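Local structure of putative hemin ABC transport system, membrane protein (Burkholderia cenocepacia J2315, 5B57) at residues 131-136 against 311-316; 122-127 against 329-334; 252-257 against 294-299; 230-235 against 305-310; 57-62 against 335-340. The protein probably forms the membrane-spanning permease subunit of an ABC importer that carries heme across the bacterial inner membrane. All blocks are in the same frame, centred on the assembly; numbering follows the deposited sequence. Where two conformers were deposited one is given.

Contact 1: residues 131-136 against 311-316; sequences NPLADP and IGLVAP
Asp135 and Leu313 meet where the loop after helix 94-128 of this FecCD-type permease reaches the first turn of helix 311-323, next to an Asx turn and a type I beta turn (Asn131 to Ala134) in the same loop. The close-packed part is centred on Leu313 CD1. It lies 3.5 Å from Asp135 CB and 3.3 Å from Asp135 OD2, the two side chains crossing at about a right angle. With chi1 at -171°, Asp135 CG swings away from its own backbone N and reaches over this methyl. The carboxylate thus has an apolar neighbour on the helix; OD1 accepts from Gly137 N, while OD2 has only a weak bond from a water that itself accepts from Gly312 N. Because Gly312 carries no side chain, the Pro136 ring can lie beside it, CD 4.2 Å from Gly312 O.

The Leu133 side chain, largely on the surface, meets Leu313 loosely, CD2 to CD2 at 4.5 Å, although the loop carbonyls Leu133 O and Ala134 O lie near Leu313 CD1. Phe372 of helix 360-378 touches both leucines. Pro132, farther out, packs on the chain of another protein in the assembly. The turn holds its own shape: Ala134 N donates to Asn131 O, and Leu133 N points almost straight at Asn131 OD1, 3.2 Å away, approaching from above the plane of the amide carbonyl.

Contact 2: residues 122-127 against 329-334; sequences GAAMQA and IVLPGA
Gln126 NE2 donates to Gly312 O and more weakly to Ala134 O, and one turn before it on the same helix Ala123 presses its methyl against Val330 and Ala334. This is antiparallel helix packing inside the FecCD permease fold, between helices 94-128 and 327-352, whose short segments here run at 145° to each other with their axes 9.2 Å apart. The other end of the Gln126 amide is held as well, OE1 accepting from Arg320 NH2, so the buried group is tied at both ends to helix 311-323, with the weak bond to Ala134 O reaching the loop before helix 141-154.

The interface with 329-334 itself is entirely apolar. Ala123 CB is its centre, pointing at the opposite helix. Val330 CG1 comes to it at 3.7 Å, this branch being turned away from the valine's backbone N (chi1 165°). Ala334 CB, one turn further along, lies 4.2 Å from the same methyl, and Leu331 CA approaches Ala123 CB from one side, also at 4.2 Å. Beside this group Leu259 of helix 242-260 touches both Ala124 and Leu331, whose own meeting is a single methyl pair, Ala124 CB to Leu331 CD1 at 4.3 Å.

Contact 3: residues 252-257 against 294-299; sequences VALGGV and VALAVG
Leu254 and Leu296 touch by their delta methyls, CD2 to CD2 at 3.4 Å, at the surface end of an otherwise buried helix pair. The two side chains cross obliquely. Both have CG turned away from the backbone N, with chi1 172° for Leu254 and 175° for Leu296, which brings the branched ends over the gap between the helices. The same Leu296 CD2 also lies over the opposite backbone, 4.1 Å from Gly255 N. Deeper in, Ala297 CB points at the 252-257 helix and settles 4.1 Å from Val252 CA and 4.5 Å from Gly255 CA. Val252 reaches past it on the other flank, placing CG2 4.0 Å from Ala297 O. No hydrogen bond spans the contact.

Small residues explain how near the backbones come. With glycine at 255 facing alanine at 297, the axes of the short segments approach to 7.7 Å and run antiparallel at 152°, and the CA atoms of Val252 and Ala297 are only 4.3 Å apart.

A second shell holds the 294-299 side in place. Phe174 of helix 168-188 packs on Leu296, and Leu178 and Ala181 of the same helix pack on Ala295. Thr121 of helix 94-128 touches Ala297 as well as Val294 and Val298, and Pro136 adds to the cover of Val298. On the 252-257 side lies a bound decyl maltoside detergent. Helix 283-305 is therefore wedged among helices 94-128, 168-188 and 242-260, the last of which meets the detergent at Ala253.

Contact 4: residues 230-235 against 305-310; sequences TFWSLG and AGIIGF
Trp232 spreads its indole over Gly306, whose CA sits 4.0 Å from the centroid of the five-membered ring and 11° off its normal, a CH-pi contact over the face. The side chain was modelled in two conformers, so this overlap may hold for part of the time only. It lies at a junction of two helix C-terminal ends in the permease fold: helix 223-234 and helix 283-305 both stop at a glycine of positive phi, Gly235 and Gly306, and the CA atoms of these two glycines come within 4.2 Å of each other.

Lacking side chains, the glycines let the backbones meet directly. Gly306 CA makes a CA-H...O contact with Trp232 O, and Gly235 CA makes another with Ala305 O at 3.2 Å. Trp232 O is shared further: it accepts from Gly235 N within its own turn and, weakly, from Ile307 N at 3.5 Å. Ile307 then runs alongside the helix end, its CB 3.8 Å from Ser233 O. Ile308 turns CG1 back beside its backbone N (chi1 -49°), which puts that atom against Gly235 CA.

Toward the second subunit, Leu234 packs on its Gly215, while Gly235 and Leu234 share backbone hydrogen bonds with Leu360 and Gly361 of the same chain, at the start of helix 360-378. Ser233 OG donates to Thr230 O inside the helix. The two segments are also joined through a water that donates both to Ser233 O and, at 2.8 Å, to Ile307 O.

Contact 5: residues 57-62 against 335-340; sequences AALAIL and ALLGAL
Leu59 points from helix 54-72 toward helix 327-352, and its CB is already in contact: Leu336 CB lies 4.0 Å away and Leu336 CD1 scarcely farther. CG stands beside the backbone N (chi1 -66°), and the chain then extends, chi2 167°, carrying the two methyls inward past Leu336. CD2 arrives 3.8 Å from Leu337 CD1, with the two leucines crossing at a slant, and also lies 4.3 Å from Leu340 CD2. CD1 reaches the carbonyl O of Gly333, one turn back.

Leu59 thus enters, in knobs-into-holes fashion, a recess bounded by Gly333, Leu336, Leu337 and Leu340. The contact joins the first transmembrane helix of this FecCD-family permease to a helix near the far end of the chain. Both run the same way, the short segments inclined at 28° with axes 9.1 Å apart, and the whole meeting is apolar, near the surface of the subunit.

Leu336 in turn lies along the first helix, its CD1 3.7 Å from Ala60 N and 4.0 Å from Ala60 CB. One turn on, Leu340 meets Leu62: CD2 lies against Leu62 CD1 at 3.9 Å, and CD1 of Leu340 rests near the Leu62 carbonyl group. Met66, farther along helix 54-72, packs on the same Leu340.

From the N terminus the chain lays down one half of every contact before completing any: 57-62, 122-127, 131-136, 230-235 and 252-257 come first. It then closes the loops from the inside out, so all five nest and none cross. Contact 3 closes first, at 294-299, joining helices 242-260 and 283-305; contact 4, at 305-310, ties the end of helix 223-234 to the loop after helix 283-305. Contact 1, at 311-316, brings the loop after helix 94-128 to helix 311-323. Contacts 2 and 5 close last, at 329-334 and 335-340, setting helix 94-128 and the first transmembrane helix against helix 327-352. The centres of contacts 1 and 2 are about 8 Å apart.

Contact 1: residues 131-136 against 311-316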
# COMPACT_ATOMS: atom_id res chain seq x y z
N ASN A 131 -8.14 -6.27 -2.49
CA ASN A 131 -7.78 -4.99 -3.03
C ASN A 131 -8.40 -4.85 -4.41
O ASN A 131 -8.17 -5.68 -5.30
CB ASN A 131 -6.27 -4.86 -3.12
CG ASN A 131 -5.83 -3.57 -3.72
OD1 ASN A 131 -6.62 -2.64 -3.89
ND2 ASN A 131 -4.57 -3.49 -4.05
N PRO A 132 -9.20 -3.80 -4.61
CA PRO A 132 -9.88 -3.61 -5.89
C PRO A 132 -8.96 -3.33 -7.08
O PRO A 132 -9.42 -3.36 -8.21
CB PRO A 132 -10.77 -2.40 -5.61
CG PRO A 132 -10.00 -1.65 -4.57
CD PRO A 132 -9.52 -2.73 -3.66
N LEU A 133 -7.68 -3.05 -6.86
CA LEU A 133 -6.74 -2.79 -7.95
C LEU A 133 -5.97 -4.01 -8.42
O LEU A 133 -5.12 -3.87 -9.28
CB LEU A 133 -5.71 -1.73 -7.54
CG LEU A 133 -6.10 -0.27 -7.54
CD1 LEU A 133 -4.88 0.52 -7.12
CD2 LEU A 133 -6.59 0.13 -8.92
N ALA A 134 -6.22 -5.19 -7.89
CA ALA A 134 -5.55 -6.35 -8.47
C ALA A 134 -6.15 -6.63 -9.85
O ALA A 134 -7.36 -6.81 -9.97
CB ALA A 134 -5.68 -7.56 -7.54
N ASP A 135 -5.32 -6.62 -10.89
CA ASP A 135 -5.71 -7.01 -12.23
C ASP A 135 -5.35 -8.47 -12.49
O ASP A 135 -4.38 -8.99 -11.92
CB ASP A 135 -5.02 -6.14 -13.29
CG ASP A 135 -5.56 -6.37 -14.71
OD1 ASP A 135 -5.10 -7.32 -15.39
OD2 ASP A 135 -6.44 -5.60 -15.16
N PRO A 136 -6.13 -9.17 -13.32
CA PRO A 136 -5.81 -10.57 -13.63
C PRO A 136 -4.45 -10.76 -14.23
O PRO A 136 -3.94 -11.88 -14.23
CB PRO A 136 -6.90 -10.96 -14.63
CG PRO A 136 -8.05 -10.13 -14.25
CD PRO A 136 -7.49 -8.81 -13.77
N ILE A 311 -10.87 -4.27 -18.61
CA ILE A 311 -12.19 -4.81 -18.26
C ILE A 311 -12.14 -5.46 -16.88
O ILE A 311 -13.00 -5.20 -16.04
CB ILE A 311 -12.71 -5.81 -19.33
CG1 ILE A 311 -13.44 -5.08 -20.44
CG2 ILE A 311 -13.76 -6.78 -18.73
CD1 ILE A 311 -12.56 -4.38 -21.30
N GLY A 312 -11.15 -6.31 -16.62
CA GLY A 312 -11.06 -7.02 -15.35
C GLY A 312 -10.91 -6.13 -14.13
O GLY A 312 -11.02 -6.63 -13.00
N LEU A 313 -10.61 -4.83 -14.32
CA LEU A 313 -10.66 -3.85 -13.24
C LEU A 313 -12.04 -3.21 -13.16
O LEU A 313 -12.68 -3.25 -12.10
CB LEU A 313 -9.59 -2.78 -13.46
CG LEU A 313 -8.37 -2.64 -12.54
CD1 LEU A 313 -7.51 -3.88 -12.51
CD2 LEU A 313 -7.52 -1.47 -12.97
N VAL A 314 -12.53 -2.69 -14.29
CA VAL A 314 -13.81 -1.97 -14.33
C VAL A 314 -14.98 -2.87 -13.94
O VAL A 314 -15.78 -2.53 -13.07
CB VAL A 314 -14.03 -1.37 -15.74
CG1 VAL A 314 -15.45 -0.83 -15.86
CG2 VAL A 314 -13.00 -0.30 -16.04
N ALA A 315 -15.15 -3.99 -14.62
CA ALA A 315 -16.39 -4.72 -14.44
C ALA A 315 -16.60 -5.16 -13.00
O ALA A 315 -17.64 -4.79 -12.42
CB ALA A 315 -16.48 -5.88 -15.43
N PRO A 316 -15.68 -5.86 -12.33
CA PRO A 316 -16.00 -6.29 -10.95
C PRO A 316 -16.14 -5.14 -9.99
O PRO A 316 -16.62 -5.37 -8.86
CB PRO A 316 -14.83 -7.20 -10.58
CG PRO A 316 -13.75 -6.77 -11.42
CD PRO A 316 -14.31 -6.20 -12.69
O HOH W 1 -8.39 -6.49 -17.81

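Contact 2: residues 122-127 against 329-334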
# COMPACT_ATOMS: atom_id res chain seq x y z
N GLY A 122 -11.01 -11.15 -12.64
CA GLY A 122 -10.68 -9.95 -11.88
C GLY A 122 -11.36 -9.92 -10.53
O GLY A 122 -10.73 -9.63 -9.50
N ALA A 123 -12.67 -10.23 -10.52
CA ALA A 123 -13.41 -10.40 -9.27
C ALA A 123 -12.69 -11.36 -8.33
O ALA A 123 -12.55 -11.07 -7.13
CB ALA A 123 -14.82 -10.88 -9.58
N ALA A 124 -12.19 -12.48 -8.85
CA ALA A 124 -11.48 -13.43 -8.00
C ALA A 124 -10.19 -12.83 -7.47
O ALA A 124 -9.94 -12.84 -6.26
CB ALA A 124 -11.21 -14.73 -8.76
N MET A 125 -9.37 -12.26 -8.36
CA MET A 125 -8.09 -11.72 -7.92
C MET A 125 -8.26 -10.56 -6.96
O MET A 125 -7.47 -10.41 -6.01
CB MET A 125 -7.27 -11.29 -9.12
CG MET A 125 -6.81 -12.46 -9.95
SD MET A 125 -5.17 -12.97 -9.46
CE MET A 125 -4.27 -11.46 -9.77
N GLN A 126 -9.27 -9.71 -7.17
CA GLN A 126 -9.47 -8.58 -6.26
C GLN A 126 -9.93 -9.05 -4.88
O GLN A 126 -9.58 -8.44 -3.86
CB GLN A 126 -10.47 -7.61 -6.85
CG GLN A 126 -9.83 -6.80 -7.94
CD GLN A 126 -10.79 -6.42 -9.03
OE1 GLN A 126 -11.84 -5.80 -8.78
NE2 GLN A 126 -10.43 -6.76 -10.26
N ALA A 127 -10.72 -10.12 -4.83
CA ALA A 127 -10.97 -10.78 -3.55
C ALA A 127 -9.67 -11.35 -2.99
O ALA A 127 -9.24 -10.98 -1.90
CB ALA A 127 -12.02 -11.88 -3.70
N ILE A 329 -22.43 -13.10 -5.67
CA ILE A 329 -23.01 -12.20 -6.67
C ILE A 329 -21.95 -11.69 -7.65
O ILE A 329 -22.19 -11.63 -8.86
CB ILE A 329 -23.69 -11.01 -5.97
CG1 ILE A 329 -24.83 -11.49 -5.10
CG2 ILE A 329 -24.17 -9.98 -6.99
CD1 ILE A 329 -25.17 -10.52 -3.95
N VAL A 330 -20.78 -11.29 -7.15
CA VAL A 330 -19.89 -10.45 -7.95
C VAL A 330 -19.27 -11.24 -9.09
O VAL A 330 -19.06 -10.71 -10.18
CB VAL A 330 -18.81 -9.82 -7.06
CG1 VAL A 330 -17.66 -9.26 -7.93
CG2 VAL A 330 -19.41 -8.77 -6.16
N LEU A 331 -18.96 -12.54 -8.86
CA LEU A 331 -18.22 -13.28 -9.88
C LEU A 331 -19.06 -13.55 -11.12
O LEU A 331 -18.57 -13.29 -12.23
CB LEU A 331 -17.63 -14.55 -9.28
CG LEU A 331 -16.68 -15.24 -10.26
CD1 LEU A 331 -15.38 -15.59 -9.59
CD2 LEU A 331 -17.30 -16.51 -10.82
N PRO A 332 -20.30 -14.05 -11.02
CA PRO A 332 -21.17 -14.03 -12.21
C PRO A 332 -21.59 -12.63 -12.63
O PRO A 332 -21.78 -12.39 -13.83
CB PRO A 332 -22.38 -14.87 -11.78
CG PRO A 332 -22.43 -14.70 -10.33
CD PRO A 332 -20.99 -14.67 -9.88
N GLY A 333 -21.76 -11.72 -11.67
CA GLY A 333 -22.12 -10.35 -12.00
C GLY A 333 -21.06 -9.68 -12.85
O GLY A 333 -21.37 -9.06 -13.87
N ALA A 334 -19.80 -9.80 -12.44
CA ALA A 334 -18.74 -9.13 -13.17
C ALA A 334 -18.55 -9.74 -14.56
O ALA A 334 -18.30 -9.02 -15.54
CB ALA A 334 -17.46 -9.17 -12.36

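Contact 3: residues 252-257 against 294-299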
# COMPACT_ATOMS: atom_id res chain seq x y z
N VAL A 252 -11.59 -21.29 -20.63
CA VAL A 252 -12.25 -20.20 -19.91
C VAL A 252 -13.36 -20.76 -19.03
O VAL A 252 -13.52 -20.33 -17.88
CB VAL A 252 -12.78 -19.14 -20.89
CG1 VAL A 252 -13.46 -18.00 -20.14
CG2 VAL A 252 -11.65 -18.63 -21.81
N ALA A 253 -14.12 -21.73 -19.53
CA ALA A 253 -15.19 -22.28 -18.70
C ALA A 253 -14.62 -23.08 -17.53
O ALA A 253 -15.16 -23.04 -16.43
CB ALA A 253 -16.14 -23.13 -19.53
N LEU A 254 -13.50 -23.78 -17.75
CA LEU A 254 -12.94 -24.56 -16.65
C LEU A 254 -12.30 -23.65 -15.59
O LEU A 254 -12.53 -23.84 -14.38
CB LEU A 254 -11.95 -25.60 -17.16
CG LEU A 254 -11.20 -26.30 -16.02
CD1 LEU A 254 -12.02 -27.38 -15.33
CD2 LEU A 254 -9.88 -26.85 -16.48
N GLY A 255 -11.52 -22.65 -16.00
CA GLY A 255 -11.20 -21.57 -15.08
C GLY A 255 -12.43 -21.00 -14.40
O GLY A 255 -12.45 -20.80 -13.19
N GLY A 256 -13.49 -20.76 -15.17
CA GLY A 256 -14.69 -20.22 -14.58
C GLY A 256 -15.27 -21.12 -13.51
O GLY A 256 -15.72 -20.65 -12.47
N VAL A 257 -15.23 -22.43 -13.75
CA VAL A 257 -15.80 -23.38 -12.79
C VAL A 257 -14.99 -23.37 -11.50
O VAL A 257 -15.54 -23.30 -10.39
CB VAL A 257 -15.89 -24.79 -13.41
CG1 VAL A 257 -15.86 -25.86 -12.33
CG2 VAL A 257 -17.16 -24.93 -14.23
N VAL A 294 -7.11 -18.51 -12.63
CA VAL A 294 -6.96 -17.27 -13.40
C VAL A 294 -5.97 -17.45 -14.54
O VAL A 294 -6.20 -16.97 -15.65
CB VAL A 294 -6.53 -16.11 -12.48
CG1 VAL A 294 -6.05 -14.93 -13.30
CG2 VAL A 294 -7.68 -15.73 -11.57
N ALA A 295 -4.85 -18.14 -14.28
CA ALA A 295 -3.81 -18.28 -15.31
C ALA A 295 -4.34 -19.04 -16.51
O ALA A 295 -4.05 -18.70 -17.66
CB ALA A 295 -2.59 -18.97 -14.71
N LEU A 296 -5.19 -20.03 -16.24
CA LEU A 296 -5.77 -20.88 -17.28
C LEU A 296 -6.79 -20.13 -18.14
O LEU A 296 -6.78 -20.29 -19.37
CB LEU A 296 -6.38 -22.10 -16.61
CG LEU A 296 -7.13 -23.03 -17.53
CD1 LEU A 296 -6.15 -23.59 -18.54
CD2 LEU A 296 -7.80 -24.13 -16.74
N ALA A 297 -7.66 -19.29 -17.53
CA ALA A 297 -8.64 -18.53 -18.32
C ALA A 297 -8.02 -17.34 -19.06
O ALA A 297 -8.25 -17.15 -20.27
CB ALA A 297 -9.77 -18.03 -17.45
N VAL A 298 -7.27 -16.49 -18.36
CA VAL A 298 -6.59 -15.38 -19.02
C VAL A 298 -5.61 -15.88 -20.08
O VAL A 298 -5.49 -15.30 -21.16
CB VAL A 298 -5.89 -14.49 -17.97
CG1 VAL A 298 -5.09 -13.38 -18.64
CG2 VAL A 298 -6.91 -13.92 -17.03
N GLY A 299 -4.88 -16.96 -19.78
CA GLY A 299 -3.91 -17.45 -20.76
C GLY A 299 -4.58 -17.89 -22.05
O GLY A 299 -4.08 -17.62 -23.14

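Contact 4: residues 230-235 against 305-310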
# COMPACT_ATOMS: atom_id res chain seq x y z
N THR A 230 2.77 -5.74 -33.30
CA THR A 230 2.02 -4.57 -32.86
C THR A 230 0.52 -4.81 -33.00
O THR A 230 -0.25 -4.37 -32.14
CB THR A 230 2.44 -3.30 -33.61
OG1 THR A 230 1.75 -3.24 -34.86
CG2 THR A 230 3.91 -3.27 -33.86
N PHE A 231 0.07 -5.50 -34.05
CA PHE A 231 -1.36 -5.77 -34.16
C PHE A 231 -1.85 -6.63 -33.00
O PHE A 231 -2.84 -6.30 -32.33
CB PHE A 231 -1.69 -6.43 -35.49
CG PHE A 231 -2.92 -7.31 -35.43
CD1 PHE A 231 -4.19 -6.74 -35.58
CD2 PHE A 231 -2.80 -8.69 -35.20
CE1 PHE A 231 -5.32 -7.53 -35.51
CE2 PHE A 231 -3.93 -9.49 -35.10
CZ PHE A 231 -5.21 -8.90 -35.27
N TRP A 232 -1.16 -7.75 -32.76
CA TRP A 232 -1.50 -8.62 -31.63
C TRP A 232 -1.41 -7.86 -30.31
O TRP A 232 -2.21 -8.11 -29.40
CB TRP A 232 -0.56 -9.83 -31.64
CG TRP A 232 -0.80 -10.87 -30.59
CD1 TRP A 232 -1.57 -12.00 -30.72
CD2 TRP A 232 -0.24 -10.92 -29.27
NE1 TRP A 232 -1.53 -12.75 -29.55
CE2 TRP A 232 -0.73 -12.10 -28.65
CE3 TRP A 232 0.61 -10.09 -28.55
CZ2 TRP A 232 -0.39 -12.44 -27.38
CZ3 TRP A 232 0.94 -10.44 -27.30
CH2 TRP A 232 0.43 -11.60 -26.71
N SER A 233 -0.48 -6.92 -30.20
CA SER A 233 -0.28 -6.17 -28.96
C SER A 233 -1.26 -5.02 -28.79
O SER A 233 -1.33 -4.45 -27.69
CB SER A 233 1.15 -5.61 -28.90
OG SER A 233 1.27 -4.35 -29.55
N LEU A 234 -2.01 -4.65 -29.81
CA LEU A 234 -3.08 -3.70 -29.61
C LEU A 234 -4.40 -4.40 -29.27
O LEU A 234 -5.38 -3.72 -28.91
CB LEU A 234 -3.22 -2.82 -30.86
CG LEU A 234 -2.01 -1.97 -31.27
CD1 LEU A 234 -2.23 -1.22 -32.59
CD2 LEU A 234 -1.59 -1.00 -30.17
N GLY A 235 -4.44 -5.74 -29.31
CA GLY A 235 -5.69 -6.45 -29.03
C GLY A 235 -6.72 -6.41 -30.15
O GLY A 235 -7.13 -5.34 -30.60
N ALA A 305 -6.80 -13.08 -28.41
CA ALA A 305 -7.28 -11.71 -28.48
C ALA A 305 -6.19 -10.67 -28.39
O ALA A 305 -6.42 -9.53 -28.83
CB ALA A 305 -8.29 -11.44 -27.35
N GLY A 306 -5.04 -10.99 -27.82
CA GLY A 306 -3.98 -10.03 -27.66
C GLY A 306 -4.10 -9.31 -26.33
O GLY A 306 -4.64 -9.87 -25.38
N ILE A 307 -3.61 -8.08 -26.24
CA ILE A 307 -3.60 -7.40 -24.95
C ILE A 307 -4.83 -6.49 -24.85
O ILE A 307 -4.98 -5.54 -25.62
CB ILE A 307 -2.30 -6.60 -24.74
CG1 ILE A 307 -1.06 -7.47 -24.91
CG2 ILE A 307 -2.27 -6.09 -23.36
CD1 ILE A 307 -0.79 -8.40 -23.72
N ILE A 308 -5.70 -6.82 -23.92
CA ILE A 308 -6.85 -6.00 -23.57
C ILE A 308 -6.90 -6.30 -22.10
O ILE A 308 -6.88 -7.48 -21.76
CB ILE A 308 -8.13 -6.46 -24.29
CG1 ILE A 308 -7.92 -6.65 -25.80
CG2 ILE A 308 -9.24 -5.50 -24.05
CD1 ILE A 308 -8.38 -8.01 -26.33
N GLY A 309 -6.97 -5.32 -21.19
CA GLY A 309 -7.26 -3.93 -21.44
C GLY A 309 -8.39 -3.46 -20.50
O GLY A 309 -9.51 -3.29 -20.96
N PHE A 310 -8.14 -3.30 -19.21
CA PHE A 310 -9.05 -2.60 -18.27
C PHE A 310 -10.36 -3.27 -17.88
O PHE A 310 -10.97 -2.82 -16.90
CB PHE A 310 -9.42 -1.20 -18.78
CG PHE A 310 -8.30 -0.24 -18.75
CD1 PHE A 310 -8.05 0.50 -17.61
CD2 PHE A 310 -7.44 -0.11 -19.86
CE1 PHE A 310 -6.98 1.37 -17.55
CE2 PHE A 310 -6.35 0.76 -19.81
CZ PHE A 310 -6.12 1.51 -18.66
O HOH W 2 -3.65 -3.04 -25.88

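Contact 5: residues 57-62 against 335-340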
# COMPACT_ATOMS: atom_id res chain seq x y z
N ALA A 57 -30.10 -10.49 -13.48
CA ALA A 57 -30.97 -10.86 -14.59
C ALA A 57 -30.92 -9.83 -15.69
O ALA A 57 -30.84 -10.17 -16.88
CB ALA A 57 -32.40 -11.06 -14.09
N ALA A 58 -30.93 -8.54 -15.32
CA ALA A 58 -30.94 -7.49 -16.33
C ALA A 58 -29.73 -7.61 -17.25
O ALA A 58 -29.88 -7.66 -18.47
CB ALA A 58 -30.98 -6.13 -15.65
N LEU A 59 -28.54 -7.68 -16.66
CA LEU A 59 -27.31 -7.73 -17.45
C LEU A 59 -27.32 -8.89 -18.44
O LEU A 59 -26.98 -8.72 -19.61
CB LEU A 59 -26.10 -7.84 -16.51
CG LEU A 59 -25.78 -6.66 -15.60
CD1 LEU A 59 -24.78 -7.13 -14.59
CD2 LEU A 59 -25.24 -5.46 -16.35
N ALA A 60 -27.70 -10.09 -17.97
CA ALA A 60 -27.92 -11.23 -18.86
C ALA A 60 -28.84 -10.87 -20.04
O ALA A 60 -28.53 -11.18 -21.20
CB ALA A 60 -28.50 -12.40 -18.06
N ILE A 61 -29.98 -10.22 -19.76
CA ILE A 61 -30.85 -9.78 -20.85
C ILE A 61 -30.13 -8.76 -21.73
O ILE A 61 -30.00 -8.94 -22.94
CB ILE A 61 -32.18 -9.21 -20.30
CG1 ILE A 61 -32.86 -10.20 -19.35
CG2 ILE A 61 -33.15 -8.88 -21.42
CD1 ILE A 61 -32.88 -11.63 -19.82
N LEU A 62 -29.61 -7.68 -21.11
CA LEU A 62 -28.93 -6.64 -21.89
C LEU A 62 -27.80 -7.22 -22.73
O LEU A 62 -27.68 -6.91 -23.92
CB LEU A 62 -28.40 -5.55 -20.96
CG LEU A 62 -29.02 -4.15 -21.04
CD1 LEU A 62 -28.06 -3.11 -20.42
CD2 LEU A 62 -29.43 -3.80 -22.47
N ALA A 335 -18.69 -11.06 -14.67
CA ALA A 335 -18.53 -11.71 -15.97
C ALA A 335 -19.62 -11.26 -16.95
O ALA A 335 -19.31 -10.91 -18.10
CB ALA A 335 -18.49 -13.23 -15.79
N LEU A 336 -20.89 -11.22 -16.52
CA LEU A 336 -21.93 -10.66 -17.39
C LEU A 336 -21.61 -9.22 -17.79
O LEU A 336 -21.59 -8.89 -18.98
CB LEU A 336 -23.29 -10.72 -16.72
CG LEU A 336 -23.96 -12.05 -16.38
CD1 LEU A 336 -25.30 -11.74 -15.76
CD2 LEU A 336 -24.13 -12.87 -17.63
N LEU A 337 -21.35 -8.35 -16.81
CA LEU A 337 -21.02 -6.97 -17.16
C LEU A 337 -19.74 -6.87 -17.99
O LEU A 337 -19.62 -5.99 -18.86
CB LEU A 337 -20.89 -6.11 -15.90
CG LEU A 337 -20.58 -4.66 -16.29
CD1 LEU A 337 -21.77 -4.06 -17.07
CD2 LEU A 337 -20.17 -3.80 -15.09
N GLY A 338 -18.77 -7.75 -17.76
CA GLY A 338 -17.58 -7.73 -18.60
C GLY A 338 -17.89 -8.12 -20.04
O GLY A 338 -17.45 -7.47 -20.99
N ALA A 339 -18.64 -9.21 -20.21
CA ALA A 339 -19.09 -9.57 -21.54
C ALA A 339 -19.90 -8.43 -22.15
O ALA A 339 -19.71 -8.09 -23.32
CB ALA A 339 -19.91 -10.86 -21.47
N LEU A 340 -20.76 -7.79 -21.36
CA LEU A 340 -21.52 -6.67 -21.90
C LEU A 340 -20.60 -5.51 -22.31
O LEU A 340 -20.76 -4.93 -23.39
CB LEU A 340 -22.57 -6.20 -20.89
CG LEU A 340 -23.43 -5.08 -21.48
CD1 LEU A 340 -24.14 -5.53 -22.78
CD2 LEU A 340 -24.44 -4.63 -20.46